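Local coordinates for protein ribonuclease VapC (Klebsiella pneumoniae, PDB 7BY3) that probably cleaves RNA in a magnesium-dependent reaction, as the toxic component of a toxin-antitoxin system of the PIN-domain family, at residues F8-L13 / L38-E43; E103-N108 / G117-Y122; K85-D90 / T109-G114; E75-L80 / I93-Q98; P31-I36 / T63-N68. All blocks are in the same frame, centred on the assembly; numbering follows the deposited sequence.

Contact 1 (F8-L13 / L38-E43)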
# COMPACT_ATOMS: atom_id res chain seq x y z
N PHE B 8 15.53 -3.16 -1.23
CA PHE B 8 15.69 -3.51 -2.64
C PHE B 8 14.43 -3.29 -3.46
O PHE B 8 13.35 -3.74 -3.09
CB PHE B 8 16.15 -4.97 -2.76
CG PHE B 8 17.60 -5.18 -2.43
CD1 PHE B 8 18.00 -5.46 -1.14
CD2 PHE B 8 18.56 -5.07 -3.42
CE1 PHE B 8 19.33 -5.64 -0.83
CE2 PHE B 8 19.90 -5.25 -3.12
CZ PHE B 8 20.28 -5.54 -1.83
N ASP B 9 14.59 -2.58 -4.57
CA ASP B 9 13.48 -2.29 -5.48
C ASP B 9 13.09 -3.53 -6.26
O ASP B 9 13.86 -4.49 -6.36
CB ASP B 9 13.86 -1.15 -6.43
CG ASP B 9 12.66 -0.51 -7.10
OD1 ASP B 9 11.52 -0.90 -6.77
OD2 ASP B 9 12.85 0.39 -7.95
N THR B 10 11.88 -3.52 -6.80
CA THR B 10 11.29 -4.68 -7.47
C THR B 10 12.14 -5.25 -8.60
O THR B 10 12.25 -6.47 -8.73
CB THR B 10 9.90 -4.32 -8.04
OG1 THR B 10 9.10 -3.69 -7.03
CG2 THR B 10 9.18 -5.57 -8.53
N ASN B 11 12.75 -4.38 -9.39
CA ASN B 11 13.50 -4.82 -10.57
C ASN B 11 14.69 -5.72 -10.24
O ASN B 11 15.10 -6.54 -11.06
CB ASN B 11 13.98 -3.60 -11.38
CG ASN B 11 14.76 -2.61 -10.54
OD1 ASN B 11 14.21 -1.62 -10.05
ND2 ASN B 11 16.05 -2.86 -10.37
N ILE B 12 15.25 -5.57 -9.05
CA ILE B 12 16.39 -6.37 -8.63
C ILE B 12 15.97 -7.78 -8.27
O ILE B 12 16.62 -8.75 -8.66
CB ILE B 12 17.13 -5.73 -7.45
CG1 ILE B 12 17.71 -4.38 -7.87
CG2 ILE B 12 18.23 -6.64 -6.95
CD1 ILE B 12 18.50 -3.72 -6.79
N LEU B 13 14.88 -7.90 -7.51
CA LEU B 13 14.34 -9.20 -7.16
C LEU B 13 13.92 -9.98 -8.40
O LEU B 13 14.19 -11.17 -8.52
CB LEU B 13 13.14 -9.05 -6.21
CG LEU B 13 13.45 -8.76 -4.74
CD1 LEU B 13 12.16 -8.71 -3.94
CD2 LEU B 13 14.37 -9.82 -4.17
N LEU B 38 5.93 -3.76 0.64
CA LEU B 38 4.81 -4.64 0.33
C LEU B 38 4.45 -4.52 -1.16
O LEU B 38 3.97 -5.48 -1.77
CB LEU B 38 3.60 -4.30 1.20
CG LEU B 38 2.47 -5.34 1.28
CD1 LEU B 38 3.02 -6.74 1.53
CD2 LEU B 38 1.47 -4.95 2.35
N ILE B 39 4.68 -3.34 -1.72
CA ILE B 39 4.46 -3.10 -3.15
C ILE B 39 5.32 -4.04 -3.99
O ILE B 39 4.86 -4.59 -4.99
CB ILE B 39 4.78 -1.64 -3.53
CG1 ILE B 39 3.75 -0.70 -2.90
CG2 ILE B 39 4.82 -1.47 -5.04
CD1 ILE B 39 3.67 0.64 -3.57
N THR B 40 6.56 -4.23 -3.56
CA THR B 40 7.49 -5.11 -4.26
C THR B 40 7.06 -6.57 -4.10
O THR B 40 7.12 -7.34 -5.06
CB THR B 40 8.93 -4.93 -3.75
OG1 THR B 40 9.40 -3.62 -4.12
CG2 THR B 40 9.85 -5.97 -4.35
N TRP B 41 6.63 -6.94 -2.90
CA TRP B 41 6.16 -8.30 -2.63
C TRP B 41 5.05 -8.70 -3.60
O TRP B 41 5.07 -9.79 -4.17
CB TRP B 41 5.68 -8.44 -1.19
CG TRP B 41 5.41 -9.86 -0.76
CD1 TRP B 41 6.28 -10.71 -0.15
CD2 TRP B 41 4.18 -10.58 -0.92
NE1 TRP B 41 5.68 -11.92 0.08
CE2 TRP B 41 4.39 -11.88 -0.38
CE3 TRP B 41 2.93 -10.28 -1.46
CZ2 TRP B 41 3.39 -12.85 -0.36
CZ3 TRP B 41 1.94 -11.25 -1.44
CH2 TRP B 41 2.18 -12.52 -0.90
N MET B 42 4.09 -7.80 -3.80
CA MET B 42 2.96 -8.06 -4.68
C MET B 42 3.37 -8.19 -6.15
O MET B 42 2.91 -9.10 -6.84
CB MET B 42 1.91 -6.95 -4.54
CG MET B 42 1.20 -6.94 -3.20
SD MET B 42 -0.18 -5.78 -3.15
CE MET B 42 0.60 -4.35 -2.43
N GLU B 43 4.22 -7.29 -6.62
CA GLU B 43 4.65 -7.30 -8.02
C GLU B 43 5.54 -8.49 -8.34
O GLU B 43 5.58 -8.94 -9.48
CB GLU B 43 5.37 -6.00 -8.37
CG GLU B 43 4.48 -4.77 -8.39
CD GLU B 43 5.05 -3.64 -9.24
OE1 GLU B 43 5.86 -3.93 -10.15
OE2 GLU B 43 4.68 -2.47 -9.01
O HOH W 1 10.93 -2.34 -2.05
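Thr10 and Thr40 meet hydroxyl to hydroxyl where the first helix of the PIN domain, 10-17, lies against helix 38-50, beside the predicted magnesium site that includes Asp9. Their OG1 atoms are 2.9 Å apart in a hydrogen bond whose direction is open. Both threonines hold OG1 anti to the carbonyl carbon (chi1 -50° in Thr10, -67° in Thr40), and the two side chains slide past each other in opposite directions, each pointing its CB at the other helix. Thr40 OG1 is gripped a second time by a water at 2.9 Å, which donates to Phe8 O and so ties the end of strand 6-8 to helix 38-50.

The methyl branches do the apolar work. Thr40 CG2 rests on Leu13 CD1 at 3.6 Å, the two side chains crossing at about a right angle, and Thr10 CG2 sits 3.8 Å from Glu43 CB. The Glu43 chain is extended beyond CG. Its OE1 lies near Thr10 CG2, buried and without a polar partner in the model, whereas OE2 forms a salt bridge with a basic side chain of another protein in the assembly.

Asp9 occupies the N-cap position of helix 10-17 without capping it. CG is anti to the backbone N (chi1 -162°), and OD2 is hydrogen-bonded to Thr106 OG1 and to a polar side chain of the other protein. The remaining oxygen, Asp9 OD1, takes the N-H of Thr10 at 2.6 Å, from well above the carboxylate plane.

Contact 2 (E103-N108 / G117-Y122)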
# COMPACT_ATOMS: atom_id res chain seq x y z
N GLU B 103 19.16 2.30 2.47
CA GLU B 103 19.60 2.66 1.14
C GLU B 103 18.66 2.03 0.13
O GLU B 103 18.32 0.85 0.24
CB GLU B 103 21.04 2.18 0.89
CG GLU B 103 21.64 2.68 -0.41
CD GLU B 103 22.12 4.12 -0.31
OE1 GLU B 103 22.44 4.56 0.81
OE2 GLU B 103 22.19 4.80 -1.35
N LEU B 104 18.21 2.82 -0.85
CA LEU B 104 17.36 2.29 -1.90
C LEU B 104 18.23 1.81 -3.06
O LEU B 104 18.92 2.60 -3.70
CB LEU B 104 16.36 3.34 -2.38
CG LEU B 104 15.41 2.88 -3.49
CD1 LEU B 104 14.71 1.58 -3.11
CD2 LEU B 104 14.39 3.96 -3.82
N ILE B 105 18.19 0.51 -3.32
CA ILE B 105 18.97 -0.05 -4.41
C ILE B 105 18.03 -0.38 -5.56
O ILE B 105 17.12 -1.20 -5.42
CB ILE B 105 19.75 -1.31 -3.98
CG1 ILE B 105 20.49 -1.05 -2.67
CG2 ILE B 105 20.76 -1.70 -5.03
CD1 ILE B 105 19.77 -1.57 -1.47
N THR B 106 18.25 0.28 -6.68
CA THR B 106 17.39 0.15 -7.84
C THR B 106 18.19 0.31 -9.12
O THR B 106 19.21 1.00 -9.14
CB THR B 106 16.25 1.19 -7.81
OG1 THR B 106 15.48 1.10 -9.02
CG2 THR B 106 16.81 2.59 -7.67
N ARG B 107 17.73 -0.32 -10.19
CA ARG B 107 18.36 -0.14 -11.49
C ARG B 107 17.84 1.09 -12.20
O ARG B 107 18.30 1.42 -13.30
CB ARG B 107 18.14 -1.37 -12.37
CG ARG B 107 19.37 -2.22 -12.59
CD ARG B 107 19.12 -3.28 -13.64
NE ARG B 107 18.26 -4.34 -13.12
CZ ARG B 107 16.96 -4.42 -13.36
NH1 ARG B 107 16.25 -5.41 -12.85
NH2 ARG B 107 16.38 -3.51 -14.11
N ASN B 108 16.89 1.79 -11.59
CA ASN B 108 16.24 2.89 -12.28
C ASN B 108 16.97 4.20 -12.01
O ASN B 108 16.81 4.82 -10.96
CB ASN B 108 14.77 2.97 -11.82
CG ASN B 108 13.96 3.99 -12.60
OD1 ASN B 108 14.43 4.57 -13.57
ND2 ASN B 108 12.73 4.20 -12.16
N GLY B 117 20.51 8.78 -0.89
CA GLY B 117 20.18 7.50 -0.28
C GLY B 117 19.75 6.44 -1.28
O GLY B 117 19.14 5.44 -0.90
N VAL B 118 20.06 6.65 -2.55
CA VAL B 118 19.73 5.69 -3.60
C VAL B 118 20.99 5.20 -4.32
O VAL B 118 21.83 6.01 -4.70
CB VAL B 118 18.75 6.29 -4.63
CG1 VAL B 118 18.35 5.25 -5.65
CG2 VAL B 118 17.52 6.87 -3.94
N VAL B 119 21.11 3.89 -4.51
CA VAL B 119 22.28 3.32 -5.16
C VAL B 119 21.92 2.59 -6.45
O VAL B 119 21.02 1.76 -6.46
CB VAL B 119 23.01 2.33 -4.21
CG1 VAL B 119 23.85 1.34 -5.00
CG2 VAL B 119 23.89 3.09 -3.24
N THR B 120 22.60 2.91 -7.55
CA THR B 120 22.40 2.13 -8.76
C THR B 120 23.51 1.06 -8.86
O THR B 120 24.67 1.37 -9.12
CB THR B 120 22.35 3.04 -10.03
OG1 THR B 120 22.17 2.23 -11.20
CG2 THR B 120 23.60 3.90 -10.17
N PRO B 121 23.14 -0.20 -8.60
CA PRO B 121 24.10 -1.31 -8.59
C PRO B 121 24.65 -1.71 -9.96
O PRO B 121 25.87 -1.87 -10.08
CB PRO B 121 23.29 -2.46 -7.98
CG PRO B 121 21.89 -2.15 -8.34
CD PRO B 121 21.77 -0.66 -8.32
N TYR B 122 23.80 -1.82 -10.97
CA TYR B 122 24.25 -2.37 -12.26
C TYR B 122 23.39 -1.90 -13.44
O TYR B 122 22.49 -1.07 -13.28
CB TYR B 122 24.29 -3.90 -12.20
CG TYR B 122 23.01 -4.59 -11.76
CD1 TYR B 122 22.13 -5.12 -12.69
CD2 TYR B 122 22.70 -4.72 -10.42
CE1 TYR B 122 20.97 -5.75 -12.29
CE2 TYR B 122 21.53 -5.34 -10.01
CZ TYR B 122 20.67 -5.86 -10.95
OH TYR B 122 19.52 -6.48 -10.55
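Residues 103-105 and 118-119 run parallel, pairing Leu104 with Val118 and Ile105 with Val119, and are held by a ladder in which Leu104 N donates to Gly117 O (2.8 Å), Val119 N to Leu104 O (2.7 Å) and Thr106 N to Val119 O. Leu104 and Val118 share one face of the sheet, their CB and CG2 in apolar contact, and Thr106 CG2 crosses to Val118 CG1 at 3.7 Å. On the other face Ile105 CG2 packs 3.5 Å from Pro121 CG. Glu103 is bent at chi2 (79°), which turns CD back over the Gly117 backbone; OE2 comes close to Val118 N, but at an angle that makes no hydrogen bond, while CG lies 3.6 Å from Val119 CG2.

The strands belong to a beta-alpha-beta unit, 103-105, 109-112 and 118-119, at one edge of the parallel sheet of the PIN fold, with strand 6-8 on the far flank of 103-105. As this central strand ends, Thr106 OG1 accepts from Asn108 N in an ST turn and also bonds Asp9 OD2 of the predicted magnesium site.

Farther along, Arg107 lies across Tyr122. Its CG stands over one ring face, 4.1 Å from the centroid and 19° off the normal. The chain then bends at chi3, and the guanidinium, turned 57° from the ring plane, has Tyr122 CE1 at its edge, 3.2 Å from Arg107 NE. Arg107 NH1 and Tyr122 OH converge on one acceptor, Asp15 OD2, by a salt bridge and a hydrogen bond respectively.

Contact 3 (K85-D90 / T109-G114)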
# COMPACT_ATOMS: atom_id res chain seq x y z
N LYS B 85 9.04 14.49 -8.75
CA LYS B 85 8.22 14.17 -9.93
C LYS B 85 8.21 12.67 -10.18
O LYS B 85 8.51 12.21 -11.28
CB LYS B 85 8.71 14.92 -11.16
CG LYS B 85 8.80 16.41 -10.97
CD LYS B 85 8.70 17.14 -12.29
CE LYS B 85 9.20 18.56 -12.13
NZ LYS B 85 8.23 19.55 -12.68
N LEU B 86 7.84 11.92 -9.16
CA LEU B 86 7.95 10.47 -9.19
C LEU B 86 6.60 9.82 -9.44
O LEU B 86 5.56 10.41 -9.18
CB LEU B 86 8.52 9.93 -7.88
CG LEU B 86 10.02 10.08 -7.65
CD1 LEU B 86 10.32 9.81 -6.20
CD2 LEU B 86 10.78 9.11 -8.54
N LYS B 87 6.64 8.64 -10.04
CA LYS B 87 5.46 7.79 -10.10
C LYS B 87 5.11 7.35 -8.68
O LYS B 87 6.00 7.15 -7.87
CB LYS B 87 5.74 6.59 -10.99
CG LYS B 87 6.22 6.96 -12.37
CD LYS B 87 6.26 5.76 -13.33
CE LYS B 87 7.08 6.00 -14.58
NZ LYS B 87 8.56 6.15 -14.35
N LEU B 88 3.81 7.22 -8.37
CA LEU B 88 3.37 6.93 -6.99
C LEU B 88 4.01 5.68 -6.34
O LEU B 88 4.43 5.75 -5.19
CB LEU B 88 1.84 6.79 -6.92
CG LEU B 88 1.29 6.49 -5.52
CD1 LEU B 88 1.69 7.56 -4.51
CD2 LEU B 88 -0.23 6.29 -5.50
N PRO B 89 4.08 4.54 -7.06
CA PRO B 89 4.74 3.39 -6.43
C PRO B 89 6.23 3.62 -6.22
O PRO B 89 6.79 3.10 -5.26
CB PRO B 89 4.49 2.26 -7.43
CG PRO B 89 4.32 2.94 -8.71
CD PRO B 89 3.62 4.22 -8.42
N ASP B 90 6.85 4.39 -7.11
CA ASP B 90 8.24 4.80 -6.93
C ASP B 90 8.38 5.61 -5.65
O ASP B 90 9.31 5.41 -4.87
CB ASP B 90 8.73 5.63 -8.13
CG ASP B 90 9.22 4.77 -9.28
OD1 ASP B 90 9.55 3.58 -9.04
OD2 ASP B 90 9.29 5.28 -10.41
N THR B 109 17.77 4.61 -12.99
CA THR B 109 18.52 5.86 -12.94
C THR B 109 17.70 7.03 -13.44
O THR B 109 17.82 8.15 -12.94
CB THR B 109 19.81 5.76 -13.77
OG1 THR B 109 19.48 5.52 -15.15
CG2 THR B 109 20.68 4.63 -13.26
N LYS B 110 16.87 6.76 -14.44
CA LYS B 110 16.06 7.77 -15.10
C LYS B 110 15.22 8.54 -14.09
O LYS B 110 15.19 9.77 -14.10
CB LYS B 110 15.16 7.12 -16.15
CG LYS B 110 14.39 8.09 -17.02
CD LYS B 110 13.64 7.35 -18.12
CE LYS B 110 12.55 8.21 -18.72
NZ LYS B 110 12.03 9.20 -17.75
N ASP B 111 14.55 7.81 -13.21
CA ASP B 111 13.73 8.41 -12.17
C ASP B 111 14.51 8.85 -10.92
O ASP B 111 14.22 9.89 -10.34
CB ASP B 111 12.61 7.45 -11.76
CG ASP B 111 11.63 7.18 -12.89
OD1 ASP B 111 11.41 8.08 -13.72
OD2 ASP B 111 11.08 6.06 -12.94
N PHE B 112 15.48 8.04 -10.50
CA PHE B 112 16.09 8.22 -9.18
C PHE B 112 17.43 8.95 -9.08
O PHE B 112 17.94 9.13 -7.98
CB PHE B 112 16.23 6.85 -8.51
CG PHE B 112 14.97 6.39 -7.84
CD1 PHE B 112 14.56 6.97 -6.65
CD2 PHE B 112 14.21 5.37 -8.39
CE1 PHE B 112 13.40 6.55 -6.03
CE2 PHE B 112 13.05 4.95 -7.77
CZ PHE B 112 12.65 5.54 -6.59
N ALA B 113 18.01 9.36 -10.20
CA ALA B 113 19.30 10.04 -10.15
C ALA B 113 19.17 11.43 -9.51
O ALA B 113 18.24 12.17 -9.81
CB ALA B 113 19.91 10.16 -11.53
N GLY B 114 20.10 11.76 -8.62
CA GLY B 114 20.06 13.03 -7.92
C GLY B 114 19.33 12.92 -6.60
O GLY B 114 19.28 13.88 -5.82
O HOH W 2 9.16 9.66 -13.12
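Asp111 OD2 is held by Lys87 NZ in a salt bridge of 2.9 Å and by a hydrogen bond from Asn108 ND2. Lys87 crosses Asp111 at about a right angle; its chain runs extended until chi4 (67°), where the bend brings NZ to the carboxylate. A third group crowds the same oxygen without bonding it: Asp90 OD2 lies 3.2 Å from Asp111 OD2, with the carboxylate planes 60° apart. The two are acceptors of like charge, and Lys87 NZ is the nearby counter-charge.

Such clustered acidic residues are the mark of a PIN-domain active site, in which Asp90, in the first turn of helix 88-99, is a predicted magnesium ligand. Here Asp90 OD1 forms a salt bridge with a basic side chain of another protein in the assembly.

Next to the carboxylates, the Phe112 ring reaches segment 85-90. Leu86 CD2 lies over one face, 4.4 Å from Phe112 CE1, and Asp90 O comes to the rim near the ring plane, 3.8 Å from CZ. A water donates to Asp111 OD1 at 2.8 Å and, more distantly, to Lys85 O.

Contact 4 (E75-L80 / I93-Q98)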
# COMPACT_ATOMS: atom_id res chain seq x y z
N GLU B 75 2.18 9.47 3.88
CA GLU B 75 2.41 10.90 4.07
C GLU B 75 3.66 11.36 3.32
O GLU B 75 3.62 12.35 2.58
CB GLU B 75 2.55 11.22 5.56
CG GLU B 75 2.09 12.62 5.93
CD GLU B 75 0.60 12.77 5.78
OE1 GLU B 75 -0.15 12.09 6.51
OE2 GLU B 75 0.16 13.57 4.92
N ARG B 76 4.75 10.64 3.52
CA ARG B 76 6.01 10.95 2.85
C ARG B 76 5.90 10.71 1.35
O ARG B 76 6.49 11.44 0.55
CB ARG B 76 7.14 10.10 3.44
CG ARG B 76 8.49 10.31 2.77
CD ARG B 76 8.99 11.73 2.95
NE ARG B 76 9.20 12.05 4.36
CZ ARG B 76 10.27 11.69 5.06
NH1 ARG B 76 11.24 11.00 4.48
NH2 ARG B 76 10.37 12.03 6.33
N SER B 77 5.13 9.69 0.98
CA SER B 77 4.98 9.30 -0.42
C SER B 77 4.38 10.42 -1.27
O SER B 77 4.83 10.67 -2.39
CB SER B 77 4.12 8.04 -0.53
OG SER B 77 4.73 6.96 0.13
N VAL B 78 3.35 11.08 -0.74
CA VAL B 78 2.70 12.18 -1.44
C VAL B 78 3.67 13.34 -1.65
O VAL B 78 3.71 13.96 -2.71
CB VAL B 78 1.45 12.67 -0.68
CG1 VAL B 78 0.88 13.93 -1.33
CG2 VAL B 78 0.40 11.58 -0.61
N ALA B 79 4.46 13.61 -0.62
CA ALA B 79 5.44 14.69 -0.66
C ALA B 79 6.57 14.39 -1.63
O ALA B 79 6.99 15.26 -2.40
CB ALA B 79 5.99 14.95 0.73
N LEU B 80 7.08 13.16 -1.60
CA LEU B 80 8.18 12.77 -2.47
C LEU B 80 7.79 12.79 -3.94
O LEU B 80 8.62 13.02 -4.81
CB LEU B 80 8.68 11.37 -2.12
CG LEU B 80 9.55 11.24 -0.87
CD1 LEU B 80 9.87 9.79 -0.63
CD2 LEU B 80 10.81 12.06 -1.04
N ILE B 93 8.03 3.40 -2.40
CA ILE B 93 9.22 2.60 -2.13
C ILE B 93 10.35 3.49 -1.61
O ILE B 93 11.11 3.09 -0.73
CB ILE B 93 9.66 1.83 -3.39
CG1 ILE B 93 8.71 0.66 -3.65
CG2 ILE B 93 11.08 1.30 -3.24
CD1 ILE B 93 8.95 -0.06 -4.95
N LEU B 94 10.45 4.70 -2.15
CA LEU B 94 11.45 5.66 -1.68
C LEU B 94 11.09 6.18 -0.29
O LEU B 94 11.97 6.39 0.55
CB LEU B 94 11.58 6.82 -2.66
CG LEU B 94 12.63 7.89 -2.32
CD1 LEU B 94 14.00 7.25 -2.12
CD2 LEU B 94 12.69 8.95 -3.40
N ALA B 95 9.80 6.38 -0.04
CA ALA B 95 9.32 6.82 1.27
C ALA B 95 9.59 5.77 2.33
O ALA B 95 9.94 6.09 3.47
CB ALA B 95 7.84 7.14 1.21
N THR B 96 9.41 4.51 1.96
CA THR B 96 9.66 3.39 2.85
C THR B 96 11.13 3.34 3.25
O THR B 96 11.46 3.10 4.42
CB THR B 96 9.24 2.06 2.20
OG1 THR B 96 7.83 2.07 1.97
CG2 THR B 96 9.60 0.88 3.09
N ALA B 97 12.02 3.57 2.29
CA ALA B 97 13.45 3.56 2.54
C ALA B 97 13.87 4.68 3.48
O ALA B 97 14.61 4.46 4.44
CB ALA B 97 14.22 3.65 1.23
N GLN B 98 13.39 5.89 3.20
CA GLN B 98 13.72 7.06 4.00
C GLN B 98 13.31 6.91 5.46
O GLN B 98 14.11 7.14 6.36
CB GLN B 98 13.06 8.32 3.42
CG GLN B 98 13.58 8.74 2.07
CD GLN B 98 13.17 10.16 1.72
OE1 GLN B 98 12.29 10.73 2.36
NE2 GLN B 98 13.79 10.72 0.70
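The guanidinium of Arg76 receives Gln98 OE1 at its edge, near its plane, while the glutamine amide itself is turned 63° away from that plane. NH1 donates to OE1, but the modelled separation of 2.4 Å is too short to be taken literally and the exact placement of the two tips is doubtful. Arg76 is bent at both chi2 and chi3, and its CD comes to 3.5 Å from Gln98 OE1, the two side chains crossing at about a right angle.

Ala95 is the small residue at the closest approach of the two helices: its CB fits between Arg76 CG, at 3.6 Å, and Ser77 OG, at 3.3 Å. That hydroxyl is already engaged by Ile73 O one turn back. Leu80 uses both branches. CD1 presses on Ala95 N at 3.5 Å and on Leu94 CG at 3.8 Å, whereas CD2 meets Gln98 NE2, leucine and glutamine reaching tip to tip.

The segment axes pass 8.3 Å apart at 121°, a steep helix-on-helix crossing within the PIN domain. Helix 88-99 thus packs on helix 71-83 and also, through Ile93 and Leu94, on Leu104 of strand 103-105, while Glu75 and Ser77 touch a second copy of the protein.

Contact 5 (P31-I36 / T63-N68)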
# COMPACT_ATOMS: atom_id res chain seq x y z
N PRO B 31 24.41 -6.26 4.00
CA PRO B 31 24.18 -7.16 5.13
C PRO B 31 22.70 -7.50 5.34
O PRO B 31 21.86 -6.60 5.34
CB PRO B 31 24.72 -6.37 6.32
CG PRO B 31 24.55 -4.94 5.92
CD PRO B 31 24.81 -4.91 4.44
N PRO B 32 22.39 -8.79 5.52
CA PRO B 32 21.06 -9.23 5.94
C PRO B 32 20.81 -8.78 7.38
O PRO B 32 21.78 -8.61 8.11
CB PRO B 32 21.13 -10.75 5.83
CG PRO B 32 22.58 -11.07 5.95
CD PRO B 32 23.29 -9.93 5.29
N GLN B 33 19.56 -8.59 7.79
CA GLN B 33 18.38 -8.79 6.96
C GLN B 33 18.07 -7.55 6.13
O GLN B 33 18.02 -6.44 6.66
CB GLN B 33 17.18 -9.15 7.85
CG GLN B 33 15.86 -9.36 7.12
CD GLN B 33 14.69 -9.49 8.09
OE1 GLN B 33 14.51 -8.66 8.98
NE2 GLN B 33 13.90 -10.54 7.93
N ASN B 34 17.87 -7.74 4.83
CA ASN B 34 17.52 -6.62 3.97
C ASN B 34 16.01 -6.51 3.82
O ASN B 34 15.27 -7.36 4.32
CB ASN B 34 18.19 -6.76 2.61
CG ASN B 34 19.69 -6.55 2.67
OD1 ASN B 34 20.17 -5.66 3.37
ND2 ASN B 34 20.44 -7.38 1.96
N ALA B 35 15.55 -5.48 3.12
CA ALA B 35 14.13 -5.16 3.13
C ALA B 35 13.54 -4.93 1.75
O ALA B 35 14.24 -4.58 0.80
CB ALA B 35 13.89 -3.94 4.01
N ILE B 36 12.23 -5.15 1.65
CA ILE B 36 11.45 -4.77 0.49
C ILE B 36 10.11 -4.20 0.94
O ILE B 36 9.64 -4.50 2.04
CB ILE B 36 11.19 -5.95 -0.47
CG1 ILE B 36 10.55 -7.12 0.28
CG2 ILE B 36 12.48 -6.39 -1.15
CD1 ILE B 36 10.06 -8.22 -0.63
N THR B 63 12.26 -14.05 3.71
CA THR B 63 13.55 -13.84 4.37
C THR B 63 13.91 -12.36 4.39
O THR B 63 14.91 -11.95 4.99
CB THR B 63 14.67 -14.63 3.67
OG1 THR B 63 14.95 -14.04 2.39
CG2 THR B 63 14.26 -16.08 3.48
N PHE B 64 13.10 -11.55 3.71
CA PHE B 64 13.26 -10.11 3.70
C PHE B 64 12.39 -9.47 4.77
O PHE B 64 11.30 -9.95 5.06
CB PHE B 64 12.87 -9.53 2.33
CG PHE B 64 13.87 -9.80 1.25
CD1 PHE B 64 13.84 -10.99 0.55
CD2 PHE B 64 14.81 -8.85 0.91
CE1 PHE B 64 14.75 -11.24 -0.45
CE2 PHE B 64 15.72 -9.09 -0.10
CZ PHE B 64 15.69 -10.29 -0.78
N ASN B 65 12.88 -8.39 5.37
CA ASN B 65 11.99 -7.53 6.13
C ASN B 65 10.98 -6.97 5.15
O ASN B 65 11.36 -6.32 4.17
CB ASN B 65 12.76 -6.42 6.85
CG ASN B 65 11.85 -5.47 7.59
OD1 ASN B 65 10.71 -5.79 7.90
ND2 ASN B 65 12.37 -4.28 7.90
N ILE B 66 9.70 -7.20 5.40
CA ILE B 66 8.68 -6.77 4.47
C ILE B 66 7.86 -5.66 5.11
O ILE B 66 7.13 -5.89 6.07
CB ILE B 66 7.76 -7.93 4.04
CG1 ILE B 66 8.60 -9.04 3.40
CG2 ILE B 66 6.70 -7.44 3.07
CD1 ILE B 66 7.81 -10.28 3.05
N ILE B 67 8.01 -4.46 4.57
CA ILE B 67 7.46 -3.27 5.20
C ILE B 67 6.12 -2.85 4.58
O ILE B 67 6.05 -2.53 3.40
CB ILE B 67 8.45 -2.10 5.12
CG1 ILE B 67 9.83 -2.55 5.59
CG2 ILE B 67 7.96 -0.92 5.94
CD1 ILE B 67 10.88 -1.46 5.61
N ASN B 68 5.08 -2.87 5.40
CA ASN B 68 3.74 -2.48 4.97
C ASN B 68 3.64 -0.99 4.71
O ASN B 68 4.45 -0.20 5.22
CB ASN B 68 2.70 -2.89 6.01
CG ASN B 68 2.76 -4.36 6.36
OD1 ASN B 68 3.04 -5.21 5.51
ND2 ASN B 68 2.49 -4.68 7.63
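Gln33 points its CB toward residues 63-68, and with CG anti to the backbone N (chi1 179°) the chain runs out extended over the neighbouring backbone. CG lies 3.5 Å from Thr63 O and almost as near Asn65 N; CD sits 3.4 Å from Asn65 N. At the tip the amide divides: OE1 touches Asn65 CB at 3.6 Å, while NE2 makes a weak, long hydrogen bond of 3.4 Å to Thr63 O. The Gln33 and Asn65 side chains cross at about a right angle, yet their amide planes are only 22° apart. A cis peptide bond precedes Gln33.

From there the strands run parallel, Ala35 beside Asn65 and Ile36 beside Ile66. Asn65 N donates to Asn34 O (2.8 Å), Ile36 N to Asn65 O, and Ile67 N to Ile36 O. Ala35 meanwhile pairs by its backbone with Ala6 and Phe8, so strand 35-37 lies between 6-8 and 65-67, as in the parallel sheet at the core of the PIN fold, with 65-67 outermost within this chain. Helices 38-50 and 54-61 make the connection between the two strands paired here.

Ile36 and Ala35 point to opposite faces. Ile36 CG1 stands between the backbone N and the carbonyl carbon (chi1 54°), where it meets Phe64 CB at 3.9 Å and Ile66 CG1 at 4.2 Å; its CG2 approaches Phe64 CD2 obliquely. Both Ile36 and Phe64 also pack on Leu13 of helix 10-17. On the other face Ala35 CB touches Ile67 CD1, and Ile67 continues onto His100.

Contacts 2 and 5 are partly buried strand pairings toward the two ends of the parallel sheet, about 15 Å apart between centres and joined through strand 6-8, whose Phe8 N bonds Ala35 O and whose neighbour Asp9 bonds Ile105. Contacts 1, 3 and 4 are buried and made by side chains: a hydroxyl pair near the chain centre, a charged cluster farther out, and a mainly apolar helix crossing. Contacts 3 and 4 both use helix 88-99 and meet where Phe112 and Leu86 touch Leu94. Contacts 1 and 3 each supply one predicted magnesium ligand, while Thr106 of contact 2 hydrogen-bonds the former and Ile93 of contact 4 packs against it.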